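Local coordinates for protein yhhW (Escherichia coli, PDB 1TQ5) that cleaves the flavonol quercetin with dioxygen in vitro as a metal-dependent pirin-family dioxygenase, although its physiological role is unknown, at residues A[1-13]-A[197-209]. Numbering follows the deposited sequence.
Sequences MIYLRKANERGHA and VKASTSDGLAIWD. With CD (cadmium ion), chain D.
Strand 2-5 pairs antiparallel with strand 204-208, where Tyr3 and Ala206, and Arg5 and Gly204, form hydrogen-bonded pairs, each joined by two backbone bonds. At the Met1 end of the pairing Met1 O accepts a hydrogen bond from Trp208 N, and the selenomethionine at position 1 lays CB over one face of the indole, 3.5 Å from the centroid of the five-membered ring. Trp208 CG sits between its backbone N and carbonyl carbon (chi1 73°), which turns the indole toward Met1 and Tyr3; its CH2 reaches the edge of the Tyr3 ring at CE2, 3.3 Å away, with the ring planes inclined at 44°. With an alanine here, Met1 CB would probably lose the ring beneath it and the Tyr3 edge its neighbour. In this bicupin, strand 2-5 forms the outermost strand of the sheet that holds strand 204-208 of the C-terminal cupin domain, and the chain then continues into strand 11-14 of a different sheet. On the opposite face from Tyr3, Ile2 CD1 meets Val197 CG2 tip to tip at a tight 3.3 Å, while Leu4 CD1 packs on Leu205 CD2. Beyond Arg5, Asp203 OD1 accepts a hydrogen bond from Ala7 N (2.8 Å), and both its carboxylate oxygens chelate a cadmium ion, apart from the annotated metal site, whose other ligands here are four waters.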
loop_
_atom_site.group_PDB
_atom_site.type_symbol
_atom_site.label_atom_id
_atom_site.label_comp_id
_atom_site.label_asym_id
_atom_site.label_seq_id
_atom_site.Cartn_x
_atom_site.Cartn_y
_atom_site.Cartn_z
HETATM N N MSE A 1 -15.861 -14.495 5.556
HETATM C CA MSE A 1 -15.138 -14.525 4.252
HETATM C C MSE A 1 -13.691 -14.083 4.439
HETATM O O MSE A 1 -13.427 -12.975 4.916
HETATM C CB MSE A 1 -15.824 -13.600 3.246
HETATM C CG MSE A 1 -17.260 -13.978 2.909
HETATM SE SE MSE A 1 -17.398 -15.562 2.061
HETATM C CE MSE A 1 -17.627 -16.680 3.464
ATOM N N ILE A 2 -12.760 -14.955 4.065
ATOM C CA ILE A 2 -11.336 -14.665 4.177
ATOM C C ILE A 2 -10.644 -15.333 2.996
ATOM O O ILE A 2 -10.773 -16.541 2.788
ATOM C CB ILE A 2 -10.765 -15.197 5.522
ATOM C CG1 ILE A 2 -9.316 -14.738 5.717
ATOM C CG2 ILE A 2 -10.892 -16.707 5.583
ATOM C CD1 ILE A 2 -8.314 -15.357 4.776
ATOM N N TYR A 3 -9.913 -14.546 2.217
ATOM C CA TYR A 3 -9.240 -15.092 1.054
ATOM C C TYR A 3 -7.771 -14.726 0.962
ATOM O O TYR A 3 -7.374 -13.585 1.188
ATOM C CB TYR A 3 -10.003 -14.669 -0.195
ATOM C CG TYR A 3 -11.429 -15.176 -0.161
ATOM C CD1 TYR A 3 -11.706 -16.538 -0.294
ATOM C CD2 TYR A 3 -12.497 -14.308 0.074
ATOM C CE1 TYR A 3 -13.004 -17.024 -0.193
ATOM C CE2 TYR A 3 -13.802 -14.786 0.179
ATOM C CZ TYR A 3 -14.047 -16.145 0.043
ATOM O OH TYR A 3 -15.335 -16.623 0.141
ATOM N N LEU A 4 -6.960 -15.723 0.635
ATOM C CA LEU A 4 -5.527 -15.532 0.536
ATOM C C LEU A 4 -5.062 -15.241 -0.884
ATOM O O LEU A 4 -5.323 -16.008 -1.808
ATOM C CB LEU A 4 -4.805 -16.776 1.071
ATOM C CG LEU A 4 -3.276 -16.846 0.983
ATOM C CD1 LEU A 4 -2.639 -15.880 1.962
ATOM C CD2 LEU A 4 -2.833 -18.272 1.287
ATOM N N ARG A 5 -4.382 -14.111 -1.048
ATOM C CA ARG A 5 -3.826 -13.725 -2.336
ATOM C C ARG A 5 -2.341 -14.079 -2.246
ATOM O O ARG A 5 -1.541 -13.286 -1.754
ATOM C CB ARG A 5 -4.007 -12.221 -2.551
ATOM C CG ARG A 5 -3.321 -11.658 -3.782
ATOM C CD ARG A 5 -3.726 -12.408 -5.031
ATOM N NE ARG A 5 -3.482 -11.627 -6.241
ATOM C CZ ARG A 5 -3.488 -12.146 -7.463
ATOM N NH1 ARG A 5 -3.715 -13.441 -7.623
ATOM N NH2 ARG A 5 -3.289 -11.373 -8.520
ATOM N N LYS A 6 -1.979 -15.273 -2.707
ATOM C CA LYS A 6 -0.594 -15.732 -2.642
ATOM C C LYS A 6 0.382 -14.858 -3.402
ATOM O O LYS A 6 0.100 -14.414 -4.514
ATOM C CB LYS A 6 -0.471 -17.169 -3.159
ATOM C CG LYS A 6 -1.043 -18.228 -2.226
ATOM C CD LYS A 6 -0.719 -19.625 -2.744
ATOM C CE LYS A 6 -1.293 -20.713 -1.845
ATOM N NZ LYS A 6 -2.780 -20.715 -1.846
ATOM N N ALA A 7 1.543 -14.629 -2.801
ATOM C CA ALA A 7 2.579 -13.810 -3.414
ATOM C C ALA A 7 3.025 -14.325 -4.785
ATOM O O ALA A 7 3.218 -13.535 -5.705
ATOM C CB ALA A 7 3.782 -13.710 -2.484
ATOM N N ASN A 8 3.171 -15.642 -4.923
ATOM C CA ASN A 8 3.626 -16.237 -6.182
ATOM C C ASN A 8 2.578 -16.261 -7.296
ATOM O O ASN A 8 2.900 -16.526 -8.449
ATOM C CB ASN A 8 4.134 -17.664 -5.942
ATOM C CG ASN A 8 3.044 -18.595 -5.443
ATOM O OD1 ASN A 8 2.441 -18.355 -4.399
ATOM N ND2 ASN A 8 2.786 -19.662 -6.189
ATOM N N GLU A 9 1.327 -15.991 -6.959
ATOM C CA GLU A 9 0.285 -15.980 -7.975
ATOM C C GLU A 9 -0.057 -14.571 -8.446
ATOM O O GLU A 9 -0.978 -14.374 -9.233
ATOM C CB GLU A 9 -0.954 -16.697 -7.449
ATOM C CG GLU A 9 -0.718 -18.193 -7.308
ATOM C CD GLU A 9 -1.904 -18.927 -6.729
ATOM O OE1 GLU A 9 -1.863 -20.179 -6.693
ATOM O OE2 GLU A 9 -2.870 -18.254 -6.308
ATOM N N ARG A 10 0.699 -13.592 -7.963
ATOM C CA ARG A 10 0.486 -12.201 -8.355
ATOM C C ARG A 10 0.912 -12.012 -9.803
ATOM O O ARG A 10 1.713 -12.784 -10.317
ATOM C CB ARG A 10 1.316 -11.260 -7.479
ATOM C CG ARG A 10 0.762 -11.026 -6.088
ATOM C CD ARG A 10 1.707 -10.134 -5.298
ATOM N NE ARG A 10 3.033 -10.742 -5.190
ATOM C CZ ARG A 10 4.093 -10.144 -4.657
ATOM N NH1 ARG A 10 3.992 -8.908 -4.181
ATOM N NH2 ARG A 10 5.253 -10.786 -4.596
ATOM N N GLY A 11 0.366 -10.990 -10.458
ATOM C CA GLY A 11 0.749 -10.713 -11.831
ATOM C C GLY A 11 2.207 -10.317 -11.760
ATOM O O GLY A 11 2.647 -9.794 -10.745
ATOM N N HIS A 12 2.968 -10.560 -12.817
ATOM C CA HIS A 12 4.378 -10.223 -12.780
ATOM C C HIS A 12 4.904 -9.758 -14.130
ATOM O O HIS A 12 4.638 -10.372 -15.158
ATOM C CB HIS A 12 5.171 -11.445 -12.292
ATOM C CG HIS A 12 6.655 -11.243 -12.264
ATOM N ND1 HIS A 12 7.264 -10.302 -11.463
ATOM C CD2 HIS A 12 7.653 -11.865 -12.939
ATOM C CE1 HIS A 12 8.571 -10.352 -11.645
ATOM N NE2 HIS A 12 8.834 -11.291 -12.537
ATOM N N ALA A 13 5.642 -8.657 -14.114
ATOM C CA ALA A 13 6.240 -8.108 -15.320
ATOM C C ALA A 13 7.657 -7.683 -14.963
ATOM O O ALA A 13 7.867 -6.982 -13.973
ATOM C CB ALA A 13 5.442 -6.915 -15.809
ATOM N N VAL A 197 -5.796 -18.200 9.113
ATOM C CA VAL A 197 -5.140 -18.328 7.822
ATOM C C VAL A 197 -3.689 -17.875 7.901
ATOM O O VAL A 197 -3.408 -16.748 8.286
ATOM C CB VAL A 197 -5.882 -17.491 6.746
ATOM C CG1 VAL A 197 -5.210 -17.656 5.379
ATOM C CG2 VAL A 197 -7.340 -17.929 6.676
ATOM N N LYS A 198 -2.764 -18.757 7.546
ATOM C CA LYS A 198 -1.353 -18.394 7.590
ATOM C C LYS A 198 -0.965 -17.585 6.359
ATOM O O LYS A 198 -1.408 -17.877 5.242
ATOM C CB LYS A 198 -0.475 -19.651 7.697
ATOM C CG LYS A 198 1.020 -19.367 7.697
ATOM C CD LYS A 198 1.835 -20.548 8.223
ATOM C CE LYS A 198 1.721 -20.681 9.745
ATOM N NZ LYS A 198 2.558 -21.797 10.303
ATOM N N ALA A 199 -0.157 -16.553 6.578
ATOM C CA ALA A 199 0.315 -15.690 5.498
ATOM C C ALA A 199 1.778 -15.345 5.739
ATOM O O ALA A 199 2.204 -15.181 6.881
ATOM C CB ALA A 199 -0.513 -14.415 5.437
ATOM N N SER A 200 2.549 -15.240 4.663
ATOM C CA SER A 200 3.959 -14.900 4.795
ATOM C C SER A 200 4.313 -13.697 3.927
ATOM O O SER A 200 3.448 -13.108 3.281
ATOM C CB SER A 200 4.835 -16.104 4.432
ATOM O OG SER A 200 4.528 -16.601 3.137
ATOM N N THR A 201 5.588 -13.335 3.927
ATOM C CA THR A 201 6.073 -12.198 3.160
ATOM C C THR A 201 5.383 -12.038 1.798
ATOM O O THR A 201 5.278 -12.985 1.020
ATOM C CB THR A 201 7.608 -12.307 2.958
ATOM O OG1 THR A 201 8.260 -12.232 4.233
ATOM C CG2 THR A 201 8.122 -11.172 2.073
ATOM N N SER A 202 4.887 -10.830 1.547
ATOM C CA SER A 202 4.226 -10.473 0.288
ATOM C C SER A 202 2.838 -11.028 0.027
ATOM O O SER A 202 2.244 -10.725 -1.016
ATOM C CB SER A 202 5.133 -10.805 -0.900
ATOM O OG SER A 202 6.282 -9.979 -0.874
ATOM N N ASP A 203 2.315 -11.829 0.952
ATOM C CA ASP A 203 0.964 -12.364 0.788
ATOM C C ASP A 203 -0.054 -11.304 1.170
ATOM O O ASP A 203 0.221 -10.425 1.987
ATOM C CB ASP A 203 0.704 -13.575 1.695
ATOM C CG ASP A 203 1.326 -14.842 1.184
ATOM O OD1 ASP A 203 1.465 -14.981 -0.050
ATOM O OD2 ASP A 203 1.655 -15.713 2.024
ATOM N N GLY A 204 -1.244 -11.411 0.594
ATOM C CA GLY A 204 -2.305 -10.483 0.915
ATOM C C GLY A 204 -3.512 -11.289 1.339
ATOM O O GLY A 204 -3.671 -12.437 0.905
ATOM N N LEU A 205 -4.354 -10.699 2.183
ATOM C CA LEU A 205 -5.556 -11.358 2.677
ATOM C C LEU A 205 -6.769 -10.445 2.528
ATOM O O LEU A 205 -6.736 -9.301 2.970
ATOM C CB LEU A 205 -5.395 -11.711 4.161
ATOM C CG LEU A 205 -4.402 -12.810 4.537
ATOM C CD1 LEU A 205 -4.179 -12.806 6.041
ATOM C CD2 LEU A 205 -4.936 -14.165 4.085
ATOM N N ALA A 206 -7.828 -10.952 1.901
ATOM C CA ALA A 206 -9.069 -10.199 1.725
ATOM C C ALA A 206 -10.029 -10.714 2.791
ATOM O O ALA A 206 -10.220 -11.928 2.935
ATOM C CB ALA A 206 -9.645 -10.441 0.345
ATOM N N ILE A 207 -10.642 -9.800 3.537
ATOM C CA ILE A 207 -11.546 -10.194 4.609
ATOM C C ILE A 207 -12.761 -9.291 4.700
ATOM O O ILE A 207 -12.640 -8.077 4.624
ATOM C CB ILE A 207 -10.822 -10.137 5.972
ATOM C CG1 ILE A 207 -9.591 -11.041 5.940
ATOM C CG2 ILE A 207 -11.778 -10.532 7.105
ATOM C CD1 ILE A 207 -8.608 -10.765 7.062
ATOM N N TRP A 208 -13.934 -9.889 4.871
ATOM C CA TRP A 208 -15.156 -9.113 5.016
ATOM C C TRP A 208 -16.220 -9.976 5.679
ATOM O O TRP A 208 -16.040 -11.186 5.828
ATOM C CB TRP A 208 -15.624 -8.580 3.656
ATOM C CG TRP A 208 -16.212 -9.600 2.736
ATOM C CD1 TRP A 208 -17.487 -10.085 2.759
ATOM C CD2 TRP A 208 -15.557 -10.246 1.637
ATOM N NE1 TRP A 208 -17.670 -10.990 1.739
ATOM C CE2 TRP A 208 -16.501 -11.108 1.035
ATOM C CE3 TRP A 208 -14.262 -10.179 1.100
ATOM C CZ2 TRP A 208 -16.195 -11.900 -0.077
ATOM C CZ3 TRP A 208 -13.957 -10.966 -0.009
ATOM C CH2 TRP A 208 -14.921 -11.814 -0.585
ATOM N N ASP A 209 -17.322 -9.354 6.080
ATOM C CA ASP A 209 -18.400 -10.063 6.758
ATOM C C ASP A 209 -17.910 -10.579 8.107
ATOM O O ASP A 209 -18.444 -11.546 8.648
ATOM C CB ASP A 209 -18.920 -11.229 5.912
ATOM C CG ASP A 209 -19.871 -10.778 4.815
ATOM O OD1 ASP A 209 -20.307 -9.606 4.847
ATOM O OD2 ASP A 209 -20.189 -11.600 3.926
HETATM CD CD CD D . 2.951 -17.021 0.361
HETATM O O HOH W 1 0.115 -11.235 -2.748
HETATM O O HOH W 2 3.507 -17.632 -2.106
HETATM O O HOH W 3 4.323 -18.740 1.838
HETATM O O HOH W 4 4.945 -15.571 0.685
HETATM O O HOH W 5 1.092 -18.760 0.759
#